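Local coordinates for predicted protein (Acinetobacter sp. RUH2624, PDB 4MEA) that hydrolyses epoxides and is a secreted Cif-type virulence factor with the alpha/beta hydrolase fold, at residues P160-D163 against R164-E168; D278-V281 against K282-A286. All coordinates share one frame; numbering follows the deposited sequence.

Interactions 1 and 2 lie about 11 Å apart, centre to centre, on the same side of the chain's centre. Interaction 1 is a mostly buried turn in the loop that follows strand 151-157. Interaction 2 is the first part of helix 279-288, and is only partly buried. One of its sides faces the sheet, while another carries charged groups outward. The two touch directly: Glu-283 of the helix meets the loop at residues 160-163, and Ile-161 packs on Met-284. Their chemistry differs with place. A side-chain carboxylate helps shape the turn in interaction 1, whereas interaction 2 rests on i to i+4 backbone bonds, with an apolar pair toward the sheet and an acid-lysine salt bridge at the surface.

Interaction 1: residues P160-D163 against R164-E168; sequences PIPD and RAMFE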
loop_
_atom_site.group_PDB
_atom_site.type_symbol
_atom_site.label_atom_id
_atom_site.label_comp_id
_atom_site.label_asym_id
_atom_site.label_seq_id
_atom_site.Cartn_x
_atom_site.Cartn_y
_atom_site.Cartn_z
ATOM N N PRO A 160 15.276 2.925 -5.309
ATOM C CA PRO A 160 15.787 1.840 -6.145
ATOM C C PRO A 160 15.551 2.150 -7.620
ATOM O O PRO A 160 14.601 2.857 -7.963
ATOM C CB PRO A 160 14.938 0.638 -5.715
ATOM C CG PRO A 160 13.683 1.234 -5.163
ATOM C CD PRO A 160 14.118 2.504 -4.494
ATOM N N ILE A 161 16.440 1.648 -8.468
ATOM C CA ILE A 161 16.212 1.605 -9.901
ATOM C C ILE A 161 15.330 0.379 -10.120
ATOM O O ILE A 161 15.591 -0.679 -9.552
ATOM C CB ILE A 161 17.551 1.429 -10.662
ATOM C CG1 ILE A 161 18.472 2.627 -10.404
ATOM C CG2 ILE A 161 17.313 1.231 -12.159
ATOM C CD1 ILE A 161 19.956 2.355 -10.668
ATOM N N PRO A 162 14.262 0.519 -10.915
ATOM C CA PRO A 162 13.404 -0.640 -11.178
ATOM C C PRO A 162 14.184 -1.880 -11.622
ATOM O O PRO A 162 14.964 -1.833 -12.568
ATOM C CB PRO A 162 12.505 -0.145 -12.314
ATOM C CG PRO A 162 12.352 1.320 -12.014
ATOM C CD PRO A 162 13.723 1.753 -11.516
ATOM N N ASP A 163 13.976 -2.981 -10.913
ATOM C CA ASP A 163 14.511 -4.271 -11.323
ATOM C C ASP A 163 13.641 -5.344 -10.680
ATOM O O ASP A 163 12.582 -5.026 -10.130
ATOM C CB ASP A 163 16.020 -4.423 -11.006
ATOM C CG ASP A 163 16.307 -4.774 -9.541
ATOM O OD1 ASP A 163 15.443 -4.566 -8.675
ATOM O OD2 ASP A 163 17.427 -5.252 -9.255
ATOM N N ARG A 164 14.065 -6.602 -10.769
ATOM C CA ARG A 164 13.241 -7.728 -10.333
ATOM C C ARG A 164 12.890 -7.609 -8.852
ATOM O O ARG A 164 11.864 -8.131 -8.402
ATOM C CB ARG A 164 13.978 -9.049 -10.585
ATOM C CG ARG A 164 15.225 -9.182 -9.735
ATOM C CD ARG A 164 16.172 -10.275 -10.200
ATOM N NE ARG A 164 17.331 -10.348 -9.309
ATOM C CZ ARG A 164 18.419 -11.070 -9.547
ATOM N NH1 ARG A 164 18.504 -11.787 -10.660
ATOM N NH2 ARG A 164 19.424 -11.065 -8.673
ATOM N N ALA A 165 13.743 -6.929 -8.093
ATOM C CA ALA A 165 13.528 -6.799 -6.652
ATOM C C ALA A 165 12.317 -5.913 -6.320
ATOM O O ALA A 165 11.780 -5.957 -5.210
ATOM C CB ALA A 165 14.788 -6.284 -5.963
ATOM N N MET A 166 11.877 -5.120 -7.288
ATOM C CA MET A 166 10.708 -4.273 -7.083
ATOM C C MET A 166 9.441 -5.134 -7.028
ATOM O O MET A 166 8.383 -4.681 -6.583
ATOM C CB MET A 166 10.627 -3.207 -8.188
ATOM C CG MET A 166 9.680 -2.048 -7.911
ATOM S SD MET A 166 9.915 -0.703 -9.113
ATOM C CE MET A 166 11.242 0.225 -8.329
ATOM N N PHE A 167 9.559 -6.382 -7.482
ATOM C CA PHE A 167 8.481 -7.355 -7.368
ATOM C C PHE A 167 8.555 -8.077 -6.021
ATOM O O PHE A 167 7.804 -9.031 -5.766
ATOM C CB PHE A 167 8.571 -8.392 -8.492
ATOM C CG PHE A 167 8.207 -7.854 -9.849
ATOM C CD1 PHE A 167 7.280 -6.837 -9.979
ATOM C CD2 PHE A 167 8.791 -8.374 -10.994
ATOM C CE1 PHE A 167 6.937 -6.338 -11.237
ATOM C CE2 PHE A 167 8.449 -7.887 -12.257
ATOM C CZ PHE A 167 7.525 -6.869 -12.375
ATOM N N GLU A 168 9.468 -7.627 -5.166
ATOM C CA GLU A 168 9.716 -8.305 -3.892
ATOM C C GLU A 168 9.639 -7.393 -2.665
ATOM O O GLU A 168 9.413 -7.876 -1.553
ATOM C CB GLU A 168 11.070 -9.019 -3.935
ATOM C CG GLU A 168 11.122 -10.136 -4.969
ATOM C CD GLU A 168 12.537 -10.594 -5.267
ATOM O OE1 GLU A 168 13.487 -10.004 -4.707
ATOM O OE2 GLU A 168 12.698 -11.542 -6.067
#
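Asp-163 and Met-166 meet across the start of a short 3-10 segment, residues 164-167. The Met-166 N-H bonds to Asp-163 O at 2.9 Å. The Asp-163 carboxylate turns forward over the same turn. Its CG sits between the backbone N and the carbonyl carbon (chi1 80°), and this brings OD1 close to the next peptide groups. Ala-165 N bonds to Asp-163 OD1 at 3.0 Å. It approaches from above the carboxylate plane, and the bond is bent, with an angle of 139° at the hydrogen. This is an Asx turn overlapping the 3-10 turn. The methyl of Ala-165 lies close by, with CB 3.3 Å from Asp-163 OD1.

The side chain of Met-166 runs back toward the prolines. It extends as far as SD and then bends at chi3 (-87°), which lays CE over Pro-162. CE is 3.7 Å from Pro-162 CA and 4.0 Å from Pro-162 CG. The two side chains run alongside each other and point the same way. Pro-160 instead crosses Met-166 at about a right angle, and its CG is 4.1 Å from Met-166 CE.

Ile-250 of helix 246-258 is among the residues that pack on Met-166 and Phe-167. Asp-163 OD2 forms a salt bridge with Arg-287, while OD1 lies close to a carboxylate oxygen of Glu-283. The positive charge of Arg-287 probably eases the repulsion between the two acids. With both carboxylate oxygens of Asp-163 engaged, the group's rotation is likely to be restricted.

Interaction 2: residues D278-V281 against K282-A286; sequences DVLV and KEMRA
Lys-282 reaches back to Asp-278 because its CG lies anti to the carbonyl carbon (chi1 -64°) and the chain is extended from there to NZ. Asp-278 holds CG between its backbone N and carbonyl carbon (chi1 62°). With the extended lysine, this leaves the two side chains alongside each other. Asp-278 OD2 and Lys-282 NZ form a salt bridge at 3.4 Å. The lysine methylene also lies close, with CE 3.3 Å from Asp-278 OD2. The backbones of the same two residues are also joined, Lys-282 N to Asp-278 O at 3.1 Å.

On the buried side, Leu-280 and Met-284 lie side by side and point the same way, with Leu-280 CD1 3.8 Å from Met-284 CG. Leu-280 CD1 also meets Glu-283 OE1 at 3.7 Å. That oxygen is hydrogen-bonded to Ile-161 N in the nearby loop. Met-284 N bonds to Leu-280 O at 3.0 Å.

Arg-285 bends at chi3, and its guanidinium turns back beside Val-281. Val-281 CG1 is 3.7 Å from Arg-285 NH2, and Val-281 O lies over one face of the group. Arg-285 N makes a weak bond to Val-281 O, which also accepts a hydrogen bond from the Tyr-295 hydroxyl (OH).

Leu-280, Val-281 and Met-284 pack on strands 267-272 and 295-300. The helix forms the helical part of the beta-alpha-beta crossover between these two parallel strands in the alpha/beta hydrolase fold.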
loop_
_atom_site.group_PDB
_atom_site.type_symbol
_atom_site.label_atom_id
_atom_site.label_comp_id
_atom_site.label_asym_id
_atom_site.label_seq_id
_atom_site.Cartn_x
_atom_site.Cartn_y
_atom_site.Cartn_z
ATOM N N ASP A 278 19.877 1.614 2.484
ATOM C CA ASP A 278 20.868 0.784 1.792
ATOM C C ASP A 278 20.379 -0.031 0.583
ATOM O O ASP A 278 21.165 -0.764 -0.026
ATOM C CB ASP A 278 21.557 -0.149 2.798
ATOM C CG ASP A 278 20.593 -1.106 3.463
ATOM O OD1 ASP A 278 19.368 -0.975 3.251
ATOM O OD2 ASP A 278 21.067 -1.986 4.215
ATOM N N VAL A 279 19.099 0.082 0.235
ATOM C CA VAL A 279 18.551 -0.701 -0.873
ATOM C C VAL A 279 19.261 -0.409 -2.207
ATOM O O VAL A 279 19.720 -1.321 -2.884
ATOM C CB VAL A 279 17.031 -0.486 -1.040
ATOM C CG1 VAL A 279 16.512 -1.222 -2.291
ATOM C CG2 VAL A 279 16.286 -0.939 0.216
ATOM N N LEU A 280 19.351 0.863 -2.575
ATOM C CA LEU A 280 20.006 1.246 -3.822
ATOM C C LEU A 280 21.501 0.932 -3.786
ATOM O O LEU A 280 22.083 0.531 -4.790
ATOM C CB LEU A 280 19.802 2.742 -4.091
ATOM C CG LEU A 280 20.461 3.310 -5.354
ATOM C CD1 LEU A 280 19.825 2.714 -6.601
ATOM C CD2 LEU A 280 20.384 4.847 -5.395
ATOM N N VAL A 281 22.125 1.128 -2.628
ATOM C CA VAL A 281 23.560 0.881 -2.488
ATOM C C VAL A 281 23.891 -0.570 -2.835
ATOM O O VAL A 281 24.797 -0.842 -3.633
ATOM C CB VAL A 281 24.048 1.224 -1.066
ATOM C CG1 VAL A 281 25.479 0.765 -0.861
ATOM C CG2 VAL A 281 23.911 2.721 -0.814
ATOM N N LYS A 282 23.129 -1.492 -2.255
ATOM C CA LYS A 282 23.302 -2.914 -2.505
ATOM C C LYS A 282 22.904 -3.291 -3.923
ATOM O O LYS A 282 23.553 -4.123 -4.556
ATOM C CB LYS A 282 22.477 -3.735 -1.506
ATOM C CG LYS A 282 22.922 -3.578 -0.068
ATOM C CD LYS A 282 22.078 -4.461 0.850
ATOM C CE LYS A 282 22.464 -4.260 2.305
ATOM N NZ LYS A 282 21.690 -5.161 3.208
ATOM N N GLU A 283 21.830 -2.681 -4.415
ATOM C CA GLU A 283 21.307 -3.016 -5.732
ATOM C C GLU A 283 22.312 -2.698 -6.828
ATOM O O GLU A 283 22.624 -3.559 -7.650
ATOM C CB GLU A 283 19.994 -2.274 -6.018
ATOM C CG GLU A 283 19.419 -2.591 -7.414
ATOM C CD GLU A 283 18.275 -1.666 -7.816
ATOM O OE1 GLU A 283 18.175 -0.558 -7.257
ATOM O OE2 GLU A 283 17.481 -2.043 -8.703
ATOM N N MET A 284 22.809 -1.461 -6.847
ATOM C CA MET A 284 23.769 -1.055 -7.877
ATOM C C MET A 284 25.061 -1.880 -7.819
ATOM O O MET A 284 25.540 -2.347 -8.839
ATOM C CB MET A 284 24.076 0.446 -7.804
ATOM C CG MET A 284 22.928 1.337 -8.271
ATOM S SD MET A 284 23.381 3.078 -8.219
ATOM C CE MET A 284 24.597 3.158 -9.541
ATOM N N ARG A 285 25.614 -2.065 -6.624
ATOM C CA ARG A 285 26.813 -2.880 -6.480
ATOM C C ARG A 285 26.600 -4.287 -7.045
ATOM O O ARG A 285 27.425 -4.777 -7.814
ATOM C CB ARG A 285 27.268 -2.947 -5.015
ATOM C CG ARG A 285 28.548 -3.748 -4.804
ATOM C CD ARG A 285 29.215 -3.383 -3.494
ATOM N NE ARG A 285 28.280 -3.440 -2.374
ATOM C CZ ARG A 285 27.920 -2.389 -1.641
ATOM N NH1 ARG A 285 28.423 -1.186 -1.901
ATOM N NH2 ARG A 285 27.062 -2.545 -0.640
ATOM N N ALA A 286 25.486 -4.924 -6.682
ATOM C CA ALA A 286 25.231 -6.319 -7.061
ATOM C C ALA A 286 24.901 -6.513 -8.537
ATOM O O ALA A 286 25.210 -7.554 -9.108
ATOM C CB ALA A 286 24.118 -6.920 -6.201
#